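Putative fructose-aminoacid-6-phosphate deglycase (Bacillus subtilis, PDB 3EUA) catalyses the conversion of a range of fructosamine 6-phosphates to glucose 6-phosphate and a free amino acid. Local coordinates at residues 25-37 with 53-65. Numbering follows the deposited sequence.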
ATOM      1  N   ILE A  25      -6.813  15.838 -19.202  1.00 25.26           N
ATOM      2  CA  ILE A  25      -6.165  15.249 -18.038  1.00 24.08           C
ATOM      3  C   ILE A  25      -6.143  13.754 -18.270  1.00 23.95           C
ATOM      4  O   ILE A  25      -7.190  13.161 -18.534  1.00 24.47           O
ATOM      5  CB  ILE A  25      -6.953  15.471 -16.723  1.00 24.32           C
ATOM      6  CG1 ILE A  25      -7.128  16.956 -16.373  1.00 24.17           C
ATOM      7  CG2 ILE A  25      -6.251  14.781 -15.595  1.00 22.19           C
ATOM      8  CD1 ILE A  25      -5.814  17.759 -16.275  1.00 24.38           C
ATOM      9  N   ASP A  26      -4.979  13.124 -18.166  1.00 22.90           N
ATOM     10  CA  ASP A  26      -4.908  11.682 -18.349  1.00 22.48           C
ATOM     11  C   ASP A  26      -4.412  10.939 -17.109  1.00 21.33           C
ATOM     12  O   ASP A  26      -4.304   9.710 -17.141  1.00 20.95           O
ATOM     13  CB  ASP A  26      -4.044  11.317 -19.568  1.00 23.10           C
ATOM     14  CG  ASP A  26      -2.562  11.683 -19.425  1.00 25.01           C
ATOM     15  OD1 ASP A  26      -2.057  11.981 -18.338  1.00 27.54           O
ATOM     16  OD2 ASP A  26      -1.871  11.654 -20.467  1.00 29.46           O
ATOM     17  N   HIS A  27      -4.109  11.666 -16.033  1.00 20.52           N
ATOM     18  CA  HIS A  27      -3.537  11.047 -14.835  1.00 20.19           C
ATOM     19  C   HIS A  27      -3.933  11.842 -13.605  1.00 19.76           C
ATOM     20  O   HIS A  27      -3.807  13.054 -13.604  1.00 18.43           O
ATOM     21  CB  HIS A  27      -1.981  11.067 -14.945  1.00 20.35           C
ATOM     22  CG  HIS A  27      -1.255   9.961 -14.216  1.00 21.68           C
ATOM     23  ND1 HIS A  27      -0.296   9.177 -14.832  1.00 21.41           N
ATOM     24  CD2 HIS A  27      -1.335   9.515 -12.938  1.00 21.79           C
ATOM     25  CE1 HIS A  27       0.187   8.309 -13.960  1.00 24.45           C
ATOM     26  NE2 HIS A  27      -0.430   8.488 -12.804  1.00 22.96           N
ATOM     27  N   VAL A  28      -4.407  11.151 -12.558  1.00 19.70           N
ATOM     28  CA  VAL A  28      -4.694  11.781 -11.280  1.00 19.06           C
ATOM     29  C   VAL A  28      -3.678  11.241 -10.242  1.00 19.12           C
ATOM     30  O   VAL A  28      -3.392  10.042 -10.227  1.00 19.22           O
ATOM     31  CB  VAL A  28      -6.128  11.504 -10.782  1.00 19.78           C
ATOM     32  CG1 VAL A  28      -6.324  12.193  -9.449  1.00 18.53           C
ATOM     33  CG2 VAL A  28      -7.151  12.053 -11.756  1.00 22.95           C
ATOM     34  N   PHE A  29      -3.080  12.125  -9.435  1.00 18.91           N
ATOM     35  CA  PHE A  29      -2.166  11.740  -8.359  1.00 18.33           C
ATOM     36  C   PHE A  29      -2.764  12.185  -7.039  1.00 18.13           C
ATOM     37  O   PHE A  29      -3.096  13.327  -6.909  1.00 18.66           O
ATOM     38  CB  PHE A  29      -0.768  12.379  -8.529  1.00 18.34           C
ATOM     39  CG  PHE A  29       0.003  11.864  -9.718  1.00 17.38           C
ATOM     40  CD1 PHE A  29       0.803  10.740  -9.620  1.00 18.13           C
ATOM     41  CD2 PHE A  29      -0.082  12.488 -10.945  1.00 18.97           C
ATOM     42  CE1 PHE A  29       1.494  10.231 -10.733  1.00 16.73           C
ATOM     43  CE2 PHE A  29       0.628  11.994 -12.043  1.00 18.75           C
ATOM     44  CZ  PHE A  29       1.429  10.883 -11.927  1.00 18.78           C
ATOM     45  N   PHE A  30      -2.961  11.253  -6.102  1.00 18.38           N
ATOM     46  CA  PHE A  30      -3.449  11.522  -4.752  1.00 17.84           C
ATOM     47  C   PHE A  30      -2.218  11.628  -3.843  1.00 18.22           C
ATOM     48  O   PHE A  30      -1.563  10.634  -3.567  1.00 18.23           O
ATOM     49  CB  PHE A  30      -4.341  10.394  -4.301  1.00 19.06           C
ATOM     50  CG  PHE A  30      -5.582  10.273  -5.112  1.00 18.08           C
ATOM     51  CD1 PHE A  30      -6.634  11.193  -4.929  1.00 19.60           C
ATOM     52  CD2 PHE A  30      -5.721   9.252  -6.048  1.00 19.18           C
ATOM     53  CE1 PHE A  30      -7.812  11.065  -5.666  1.00 19.68           C
ATOM     54  CE2 PHE A  30      -6.855   9.134  -6.799  1.00 18.75           C
ATOM     55  CZ  PHE A  30      -7.915  10.044  -6.595  1.00 19.72           C
ATOM     56  N   VAL A  31      -1.903  12.829  -3.399  1.00 17.68           N
ATOM     57  CA  VAL A  31      -0.661  13.066  -2.650  1.00 17.73           C
ATOM     58  C   VAL A  31      -0.850  13.755  -1.313  1.00 17.86           C
ATOM     59  O   VAL A  31      -1.333  14.896  -1.226  1.00 18.42           O
ATOM     60  CB  VAL A  31       0.308  13.920  -3.524  1.00 17.29           C
ATOM     61  CG1 VAL A  31       1.661  14.050  -2.875  1.00 17.82           C
ATOM     62  CG2 VAL A  31       0.478  13.309  -4.926  1.00 15.59           C
ATOM     63  N   ALA A  32      -0.428  13.087  -0.256  1.00 17.77           N
ATOM     64  CA  ALA A  32      -0.552  13.642   1.097  1.00 18.12           C
ATOM     65  C   ALA A  32       0.287  12.787   2.023  1.00 18.79           C
ATOM     66  O   ALA A  32       0.949  11.860   1.556  1.00 19.19           O
ATOM     67  CB  ALA A  32      -2.018  13.632   1.536  1.00 17.31           C
ATOM     68  N   CYS A  33       0.226  13.072   3.329  1.00 19.37           N
ATOM     69  CA  CYS A  33       0.929  12.298   4.322  1.00 19.76           C
ATOM     70  C   CYS A  33       0.032  11.755   5.431  1.00 20.05           C
ATOM     71  O   CYS A  33      -0.906  12.417   5.867  1.00 19.91           O
ATOM     72  CB  CYS A  33       2.026  13.125   4.999  1.00 21.57           C
ATOM     73  SG  CYS A  33       3.320  13.703   3.879  1.00 21.29           S
ATOM     74  N   GLY A  34       0.363  10.553   5.882  1.00 19.92           N
ATOM     75  CA  GLY A  34      -0.319   9.881   6.979  1.00 20.48           C
ATOM     76  C   GLY A  34      -1.830   9.852   6.879  1.00 20.67           C
ATOM     77  O   GLY A  34      -2.368   9.344   5.907  1.00 21.36           O
ATOM     78  N   GLY A  35      -2.504  10.426   7.880  1.00 20.91           N
ATOM     79  CA  GLY A  35      -3.962  10.469   7.920  1.00 20.93           C
ATOM     80  C   GLY A  35      -4.570  11.104   6.696  1.00 21.10           C
ATOM     81  O   GLY A  35      -5.648  10.678   6.204  1.00 20.74           O
ATOM     82  N   SER A  36      -3.915  12.145   6.199  1.00 21.43           N
ATOM     83  CA  SER A  36      -4.422  12.834   4.986  1.00 21.62           C
ATOM     84  C   SER A  36      -4.255  12.012   3.736  1.00 21.51           C
ATOM     85  O   SER A  36      -4.961  12.273   2.781  1.00 22.41           O
ATOM     86  CB  SER A  36      -3.793  14.202   4.798  1.00 21.80           C
ATOM     87  OG  SER A  36      -4.323  15.063   5.773  1.00 22.65           O
ATOM     88  N   SER A  37      -3.279  11.099   3.719  1.00 20.91           N
ATOM     89  CA  SER A  37      -3.095  10.185   2.597  1.00 20.57           C
ATOM     90  C   SER A  37      -4.156   9.114   2.729  1.00 20.21           C
ATOM     91  O   SER A  37      -4.789   8.745   1.738  1.00 19.79           O
ATOM     92  CB  SER A  37      -1.723   9.545   2.613  1.00 21.05           C
ATOM     93  OG  SER A  37      -1.544   8.627   1.544  1.00 21.27           O
ATOM     94  N   SER A  53     -10.689   6.533 -18.662  1.00 25.10           N
ATOM     95  CA  SER A  53      -9.592   7.209 -19.341  1.00 25.33           C
ATOM     96  C   SER A  53      -8.518   7.887 -18.496  1.00 24.87           C
ATOM     97  O   SER A  53      -7.597   8.480 -19.064  1.00 24.64           O
ATOM     98  CB  SER A  53     -10.221   8.314 -20.201  1.00 25.59           C
ATOM     99  OG  SER A  53     -10.808   9.314 -19.361  1.00 26.30           O
ATOM    100  N   ILE A  54      -8.624   7.835 -17.168  1.00 23.79           N
ATOM    101  CA  ILE A  54      -7.662   8.531 -16.325  1.00 23.41           C
ATOM    102  C   ILE A  54      -6.949   7.553 -15.398  1.00 23.43           C
ATOM    103  O   ILE A  54      -7.580   6.818 -14.656  1.00 23.63           O
ATOM    104  CB  ILE A  54      -8.336   9.644 -15.490  1.00 23.56           C
ATOM    105  CG1 ILE A  54      -9.038  10.670 -16.413  1.00 24.38           C
ATOM    106  CG2 ILE A  54      -7.280  10.293 -14.590  1.00 24.16           C
ATOM    107  CD1 ILE A  54     -10.096  11.560 -15.759  1.00 23.23           C
ATOM    108  N   ASN A  55      -5.623   7.544 -15.502  1.00 23.09           N
ATOM    109  CA  ASN A  55      -4.728   6.766 -14.656  1.00 23.21           C
ATOM    110  C   ASN A  55      -4.715   7.397 -13.277  1.00 22.23           C
ATOM    111  O   ASN A  55      -4.626   8.611 -13.179  1.00 22.60           O
ATOM    112  CB  ASN A  55      -3.308   6.818 -15.259  1.00 23.32           C
ATOM    113  CG  ASN A  55      -2.246   6.152 -14.397  1.00 26.05           C
ATOM    114  OD1 ASN A  55      -2.433   5.889 -13.191  1.00 27.69           O
ATOM    115  ND2 ASN A  55      -1.096   5.877 -15.018  1.00 29.90           N
ATOM    116  N   SER A  56      -4.827   6.593 -12.225  1.00 21.68           N
ATOM    117  CA  SER A  56      -4.776   7.092 -10.851  1.00 21.49           C
ATOM    118  C   SER A  56      -3.634   6.427 -10.077  1.00 21.34           C
ATOM    119  O   SER A  56      -3.410   5.210 -10.202  1.00 21.33           O
ATOM    120  CB  SER A  56      -6.096   6.833 -10.100  1.00 22.07           C
ATOM    121  OG  SER A  56      -6.420   5.437 -10.074  1.00 23.55           O
ATOM    122  N   ASP A  57      -2.888   7.230  -9.317  1.00 21.15           N
ATOM    123  CA  ASP A  57      -1.838   6.736  -8.442  1.00 20.93           C
ATOM    124  C   ASP A  57      -1.936   7.484  -7.097  1.00 20.37           C
ATOM    125  O   ASP A  57      -2.488   8.578  -7.011  1.00 20.78           O
ATOM    126  CB  ASP A  57      -0.441   6.863  -9.054  1.00 21.05           C
ATOM    127  CG  ASP A  57      -0.138   5.800 -10.094  1.00 22.39           C
ATOM    128  OD1 ASP A  57      -0.089   4.612  -9.740  1.00 23.00           O
ATOM    129  OD2 ASP A  57       0.140   6.155 -11.256  1.00 22.07           O
ATOM    130  N   LEU A  58      -1.445   6.845  -6.046  1.00 20.11           N
ATOM    131  CA  LEU A  58      -1.482   7.398  -4.709  1.00 20.24           C
ATOM    132  C   LEU A  58      -0.160   7.227  -4.052  1.00 20.12           C
ATOM    133  O   LEU A  58       0.390   6.130  -4.057  1.00 20.17           O
ATOM    134  CB  LEU A  58      -2.553   6.670  -3.903  1.00 20.44           C
ATOM    135  CG  LEU A  58      -2.895   7.141  -2.479  1.00 20.39           C
ATOM    136  CD1 LEU A  58      -4.327   6.848  -2.178  1.00 20.78           C
ATOM    137  CD2 LEU A  58      -2.040   6.509  -1.403  1.00 20.14           C
ATOM    138  N   TYR A  59       0.373   8.299  -3.477  1.00 20.18           N
ATOM    139  CA  TYR A  59       1.678   8.230  -2.799  1.00 20.66           C
ATOM    140  C   TYR A  59       1.713   9.128  -1.608  1.00 20.29           C
ATOM    141  O   TYR A  59       0.988  10.118  -1.549  1.00 20.94           O
ATOM    142  CB  TYR A  59       2.828   8.720  -3.696  1.00 21.10           C
ATOM    143  CG  TYR A  59       2.927   8.050  -5.044  1.00 22.19           C
ATOM    144  CD1 TYR A  59       3.462   6.776  -5.170  1.00 22.30           C
ATOM    145  CD2 TYR A  59       2.486   8.700  -6.197  1.00 23.08           C
ATOM    146  CE1 TYR A  59       3.517   6.156  -6.421  1.00 23.42           C
ATOM    147  CE2 TYR A  59       2.572   8.093  -7.445  1.00 22.45           C
ATOM    148  CZ  TYR A  59       3.077   6.819  -7.554  1.00 23.00           C
ATOM    149  OH  TYR A  59       3.132   6.183  -8.794  1.00 22.75           O
ATOM    150  N   SER A  60       2.572   8.781  -0.668  1.00 20.15           N
ATOM    151  CA  SER A  60       2.873   9.625   0.462  1.00 20.50           C
ATOM    152  C   SER A  60       3.639  10.787  -0.202  1.00 20.20           C
ATOM    153  O   SER A  60       4.308  10.564  -1.214  1.00 20.46           O
ATOM    154  CB  SER A  60       3.742   8.888   1.478  1.00 21.53           C
ATOM    155  OG  SER A  60       3.959   9.691   2.629  1.00 23.59           O
ATOM    156  N   ALA A  61       3.536  12.003   0.319  1.00 19.25           N
ATOM    157  CA  ALA A  61       4.120  13.180  -0.378  1.00 19.16           C
ATOM    158  C   ALA A  61       5.597  13.137  -0.693  1.00 19.20           C
ATOM    159  O   ALA A  61       6.009  13.558  -1.768  1.00 18.32           O
ATOM    160  CB  ALA A  61       3.811  14.451   0.380  1.00 19.99           C
ATOM    161  N   ASN A  62       6.422  12.655   0.238  1.00 19.36           N
ATOM    162  CA  ASN A  62       7.853  12.662  -0.027  1.00 19.56           C
ATOM    163  C   ASN A  62       8.210  11.523  -0.992  1.00 19.10           C
ATOM    164  O   ASN A  62       9.138  11.654  -1.784  1.00 19.24           O
ATOM    165  CB  ASN A  62       8.661  12.614   1.279  1.00 19.67           C
ATOM    166  CG  ASN A  62       9.761  13.641   1.292  1.00 23.20           C
ATOM    167  OD1 ASN A  62       9.851  14.454   0.373  1.00 24.95           O
ATOM    168  ND2 ASN A  62      10.576  13.658   2.357  1.00 24.46           N
ATOM    169  N   GLU A  63       7.451  10.418  -0.934  1.00 19.02           N
ATOM    170  CA  GLU A  63       7.611   9.328  -1.887  1.00 18.50           C
ATOM    171  C   GLU A  63       7.281   9.867  -3.288  1.00 18.05           C
ATOM    172  O   GLU A  63       7.987   9.613  -4.205  1.00 18.30           O
ATOM    173  CB  GLU A  63       6.697   8.154  -1.532  1.00 18.56           C
ATOM    174  CG  GLU A  63       6.745   6.975  -2.520  1.00 18.50           C
ATOM    175  CD  GLU A  63       8.045   6.156  -2.495  1.00 19.76           C
ATOM    176  OE1 GLU A  63       8.598   5.892  -1.394  1.00 17.59           O
ATOM    177  OE2 GLU A  63       8.489   5.711  -3.594  1.00 17.75           O
ATOM    178  N   PHE A  64       6.187  10.612  -3.429  1.00 18.56           N
ATOM    179  CA  PHE A  64       5.800  11.223  -4.719  1.00 18.36           C
ATOM    180  C   PHE A  64       6.904  12.048  -5.345  1.00 18.35           C
ATOM    181  O   PHE A  64       7.229  11.899  -6.514  1.00 19.63           O
ATOM    182  CB  PHE A  64       4.529  12.080  -4.493  1.00 18.25           C
ATOM    183  CG  PHE A  64       4.135  12.957  -5.656  1.00 19.26           C
ATOM    184  CD1 PHE A  64       3.539  12.414  -6.791  1.00 19.70           C
ATOM    185  CD2 PHE A  64       4.299  14.340  -5.583  1.00 18.45           C
ATOM    186  CE1 PHE A  64       3.156  13.205  -7.830  1.00 19.01           C
ATOM    187  CE2 PHE A  64       3.877  15.151  -6.620  1.00 18.68           C
ATOM    188  CZ  PHE A  64       3.302  14.576  -7.748  1.00 18.80           C
ATOM    189  N   ILE A  65       7.502  12.921  -4.551  1.00 18.57           N
ATOM    190  CA  ILE A  65       8.560  13.807  -5.035  1.00 18.13           C
ATOM    191  C   ILE A  65       9.794  13.036  -5.477  1.00 18.09           C
ATOM    192  O   ILE A  65      10.328  13.271  -6.573  1.00 18.38           O
ATOM    193  CB  ILE A  65       9.000  14.795  -3.935  1.00 17.88           C
ATOM    194  CG1 ILE A  65       7.851  15.765  -3.574  1.00 18.88           C
ATOM    195  CG2 ILE A  65      10.279  15.556  -4.368  1.00 17.81           C
ATOM    196  CD1 ILE A  65       8.027  16.448  -2.191  1.00 19.12           C
TER
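Strands 27-32 and 55-60 run parallel, their axes 15° apart, and backbone hydrogen bonds alternate between them from Asn55 N to Asp26 O (3.0 Å) up to Tyr59 N to Phe30 O. On the face carrying His27, Phe29 and Val31, CG of His27 lies anti to its own backbone nitrogen (chi1 -152°), which brings the imidazole beside the neighbouring strand. His27 NE2 donates to Asp57 OD2 at 2.9 Å, meeting the anti lone pair close to the ring plane, while Asp57 OD1 forms a salt bridge with Lys44 of the second subunit. The Asn55 side chain covers one face of this imidazole, CB sitting 3.8 Å from the ring centroid, and Phe29 CZ reaches the opposite face. With an alanine at His27, Asp57 OD2 would probably lose this donor and a gap would be likely to open between Asn55 and Phe29. Further along, Val31 CG2 sits over the centre of the Phe64 ring, 3.7 Å from its centroid, a CH-pi contact joining strand 27-32 to helix 61-67. On the other face, Phe30 CB packs against Leu58 CG at 4.0 Å. Strand 55-60 is outermost in the chain's parallel sheet of the first SIS domain, with 27-32 between it and 76-82; helix 41-50 covers Val28 and Ile54, and helix 88-99 meets Val31 and Ala61.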